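Local coordinates for protein beta-lactamase (PDB 4EWF) that probably hydrolyses the amide bond of beta-lactams to give substituted beta-amino acids, as a member of the class A beta-lactamase family, at residues L192-P198 with R212-T217. Residues are numbered along the deposited sequence.
With SO4 (sulfate ion), chain E.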
loop_
_atom_site.group_PDB
_atom_site.type_symbol
_atom_site.label_atom_id
_atom_site.label_comp_id
_atom_site.label_asym_id
_atom_site.label_seq_id
_atom_site.Cartn_x
_atom_site.Cartn_y
_atom_site.Cartn_z
ATOM N N LEU A 192 -1.993 0.284 -8.993
ATOM C CA LEU A 192 -1.360 -0.639 -8.047
ATOM C C LEU A 192 -0.662 -1.793 -8.767
ATOM O O LEU A 192 0.366 -2.282 -8.306
ATOM C CB LEU A 192 -2.374 -1.170 -7.022
ATOM C CG LEU A 192 -2.862 -0.086 -6.060
ATOM C CD1 LEU A 192 -4.058 -0.573 -5.264
ATOM C CD2 LEU A 192 -1.718 0.360 -5.124
ATOM N N GLU A 193 -1.196 -2.197 -9.912
ATOM C CA GLU A 193 -0.573 -3.263 -10.694
ATOM C C GLU A 193 0.792 -2.827 -11.242
ATOM O O GLU A 193 1.609 -3.657 -11.639
ATOM C CB GLU A 193 -1.497 -3.727 -11.828
ATOM C CG GLU A 193 -2.753 -4.448 -11.324
ATOM C CD GLU A 193 -3.753 -4.803 -12.429
ATOM O OE1 GLU A 193 -3.329 -5.046 -13.579
ATOM O OE2 GLU A 193 -4.971 -4.850 -12.132
ATOM N N LYS A 194 1.043 -1.525 -11.253
ATOM C CA LYS A 194 2.310 -1.021 -11.786
ATOM C C LYS A 194 3.428 -0.953 -10.729
ATOM O O LYS A 194 4.542 -0.511 -11.014
ATOM C CB LYS A 194 2.078 0.315 -12.503
ATOM C CG LYS A 194 1.244 0.101 -13.777
ATOM C CD LYS A 194 1.230 1.303 -14.673
ATOM C CE LYS A 194 0.506 0.983 -15.973
ATOM N NZ LYS A 194 -0.862 0.459 -15.706
ATOM N N GLN A 195 3.115 -1.402 -9.512
ATOM C CA GLN A 195 4.101 -1.577 -8.437
ATOM C C GLN A 195 5.407 -2.183 -8.972
ATOM O O GLN A 195 5.390 -3.234 -9.608
ATOM C CB GLN A 195 3.506 -2.488 -7.351
ATOM C CG GLN A 195 4.454 -2.874 -6.222
ATOM C CD GLN A 195 5.116 -1.672 -5.585
ATOM O OE1 GLN A 195 6.326 -1.530 -5.646
ATOM N NE2 GLN A 195 4.321 -0.807 -4.962
ATOM N N GLN A 196 6.537 -1.526 -8.728
ATOM C CA GLN A 196 7.789 -2.000 -9.322
ATOM C C GLN A 196 8.610 -2.952 -8.448
ATOM O O GLN A 196 9.572 -3.550 -8.931
ATOM C CB GLN A 196 8.654 -0.825 -9.790
ATOM C CG GLN A 196 8.000 -0.055 -10.922
ATOM C CD GLN A 196 8.992 0.761 -11.726
ATOM O OE1 GLN A 196 10.182 0.835 -11.388
ATOM N NE2 GLN A 196 8.510 1.374 -12.806
ATOM N N ASN A 197 8.248 -3.082 -7.173
ATOM C CA ASN A 197 8.961 -3.993 -6.279
ATOM C C ASN A 197 8.183 -5.296 -6.068
ATOM O O ASN A 197 7.225 -5.320 -5.291
ATOM C CB ASN A 197 9.202 -3.315 -4.931
ATOM C CG ASN A 197 9.967 -4.208 -3.961
ATOM O OD1 ASN A 197 10.404 -5.288 -4.331
ATOM N ND2 ASN A 197 10.135 -3.749 -2.726
ATOM N N PRO A 198 8.590 -6.377 -6.753
ATOM C CA PRO A 198 7.880 -7.663 -6.674
ATOM C C PRO A 198 8.327 -8.572 -5.526
ATOM O O PRO A 198 7.963 -9.751 -5.531
ATOM C CB PRO A 198 8.279 -8.337 -7.986
ATOM C CG PRO A 198 9.690 -7.895 -8.185
ATOM C CD PRO A 198 9.719 -6.442 -7.704
ATOM N N ARG A 212 -3.556 -11.468 -11.765
ATOM C CA ARG A 212 -3.052 -10.102 -11.580
ATOM C C ARG A 212 -2.725 -9.846 -10.107
ATOM O O ARG A 212 -3.269 -10.507 -9.210
ATOM C CB ARG A 212 -4.073 -9.056 -12.063
ATOM C CG ARG A 212 -5.257 -9.627 -12.835
ATOM C CD ARG A 212 -6.174 -8.535 -13.362
ATOM N NE ARG A 212 -5.504 -7.711 -14.364
ATOM C CZ ARG A 212 -5.398 -8.028 -15.655
ATOM N NH1 ARG A 212 -4.766 -7.209 -16.488
ATOM N NH2 ARG A 212 -5.917 -9.163 -16.115
ATOM N N TRP A 213 -1.843 -8.886 -9.861
ATOM C CA TRP A 213 -1.588 -8.432 -8.496
ATOM C C TRP A 213 -1.173 -6.965 -8.523
ATOM O O TRP A 213 -0.693 -6.454 -9.540
ATOM C CB TRP A 213 -0.523 -9.293 -7.802
ATOM C CG TRP A 213 0.878 -9.033 -8.282
ATOM C CD1 TRP A 213 1.491 -9.572 -9.385
ATOM C CD2 TRP A 213 1.843 -8.175 -7.660
ATOM N NE1 TRP A 213 2.783 -9.090 -9.488
ATOM C CE2 TRP A 213 3.018 -8.226 -8.447
ATOM C CE3 TRP A 213 1.820 -7.353 -6.523
ATOM C CZ2 TRP A 213 4.162 -7.485 -8.126
ATOM C CZ3 TRP A 213 2.955 -6.619 -6.204
ATOM C CH2 TRP A 213 4.114 -6.691 -7.002
ATOM N N GLY A 214 -1.393 -6.284 -7.413
ATOM C CA GLY A 214 -0.958 -4.905 -7.280
ATOM C C GLY A 214 -0.748 -4.645 -5.813
ATOM O O GLY A 214 -1.338 -5.325 -4.967
ATOM N N SER A 215 0.076 -3.661 -5.489
ATOM C CA SER A 215 0.286 -3.339 -4.091
ATOM C C SER A 215 0.951 -1.977 -3.957
ATOM O O SER A 215 1.468 -1.424 -4.933
ATOM C CB SER A 215 1.156 -4.407 -3.423
ATOM O OG SER A 215 2.541 -4.133 -3.604
ATOM N N LYS A 216 0.900 -1.431 -2.748
ATOM C CA LYS A 216 1.728 -0.290 -2.395
ATOM C C LYS A 216 2.605 -0.731 -1.241
ATOM O O LYS A 216 2.112 -1.104 -0.165
ATOM C CB LYS A 216 0.909 0.933 -1.964
ATOM C CG LYS A 216 1.808 2.148 -1.618
ATOM C CD LYS A 216 2.485 2.665 -2.894
ATOM C CE LYS A 216 3.619 3.664 -2.593
ATOM N NZ LYS A 216 4.882 2.991 -2.143
ATOM N N THR A 217 3.907 -0.693 -1.482
ATOM C CA THR A 217 4.897 -0.996 -0.464
ATOM C C THR A 217 5.122 0.212 0.432
ATOM O O THR A 217 4.733 1.340 0.100
ATOM C CB THR A 217 6.247 -1.277 -1.128
ATOM O OG1 THR A 217 6.539 -0.200 -2.034
ATOM C CG2 THR A 217 6.207 -2.599 -1.901
HETATM S S SO4 E . 8.861 2.138 -0.579
HETATM O O1 SO4 E . 8.589 2.990 0.586
HETATM O O2 SO4 E . 7.671 2.144 -1.437
HETATM O O3 SO4 E . 10.017 2.653 -1.322
HETATM O O4 SO4 E . 9.150 0.761 -0.157
HETATM O O HOH W 1 1.552 -6.450 -11.063
HETATM O O HOH W 2 5.864 1.853 -4.492
HETATM O O HOH W 3 8.147 0.358 -5.005
HETATM O O HOH W 4 9.715 -0.764 -2.343
#
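A type I turn, L192–Q195, brings the end of helix 182-192 against segment 212-217 of strand 212-220, with the CA atoms of E193 and G214 3.8 Å apart. L192 O accepts two backbone hydrogen bonds, from Q195 N within the turn and from S215 N across the contact, both at 3.1 Å. This closeness depends on G214: an ideal CB there would lie 2.6 Å from L192 C, a clash.

Q195 fills the centre. Its NE2 donates to S215 O (2.9 Å, 175°), while its OE1 accepts from N197 N (2.9 Å), tying the loop's course to the strand. Although the CA-to-CB bond of W213 points away from the loop, its ring comes back to it, with CZ2 4.2 Å from P198 CB. At the strand's start, E193 OE1 and R212 NE form a long salt bridge (3.5 Å).

At the other end, T217 OG1 donates to sulfate O2 (2.7 Å), and K216 NZ is hydrogen-bonded to S113 OG. With S52 and S219 also binding the sulfate, this is consistent with the class A active site, K216-T217 heading its KTG-type motif. The loop flanks the outer edge of edge strand 212-220, whose G214 and K216 pair with F229 and V227 of strand 223-232; L192 touches F229 and I110 of helix 102-111.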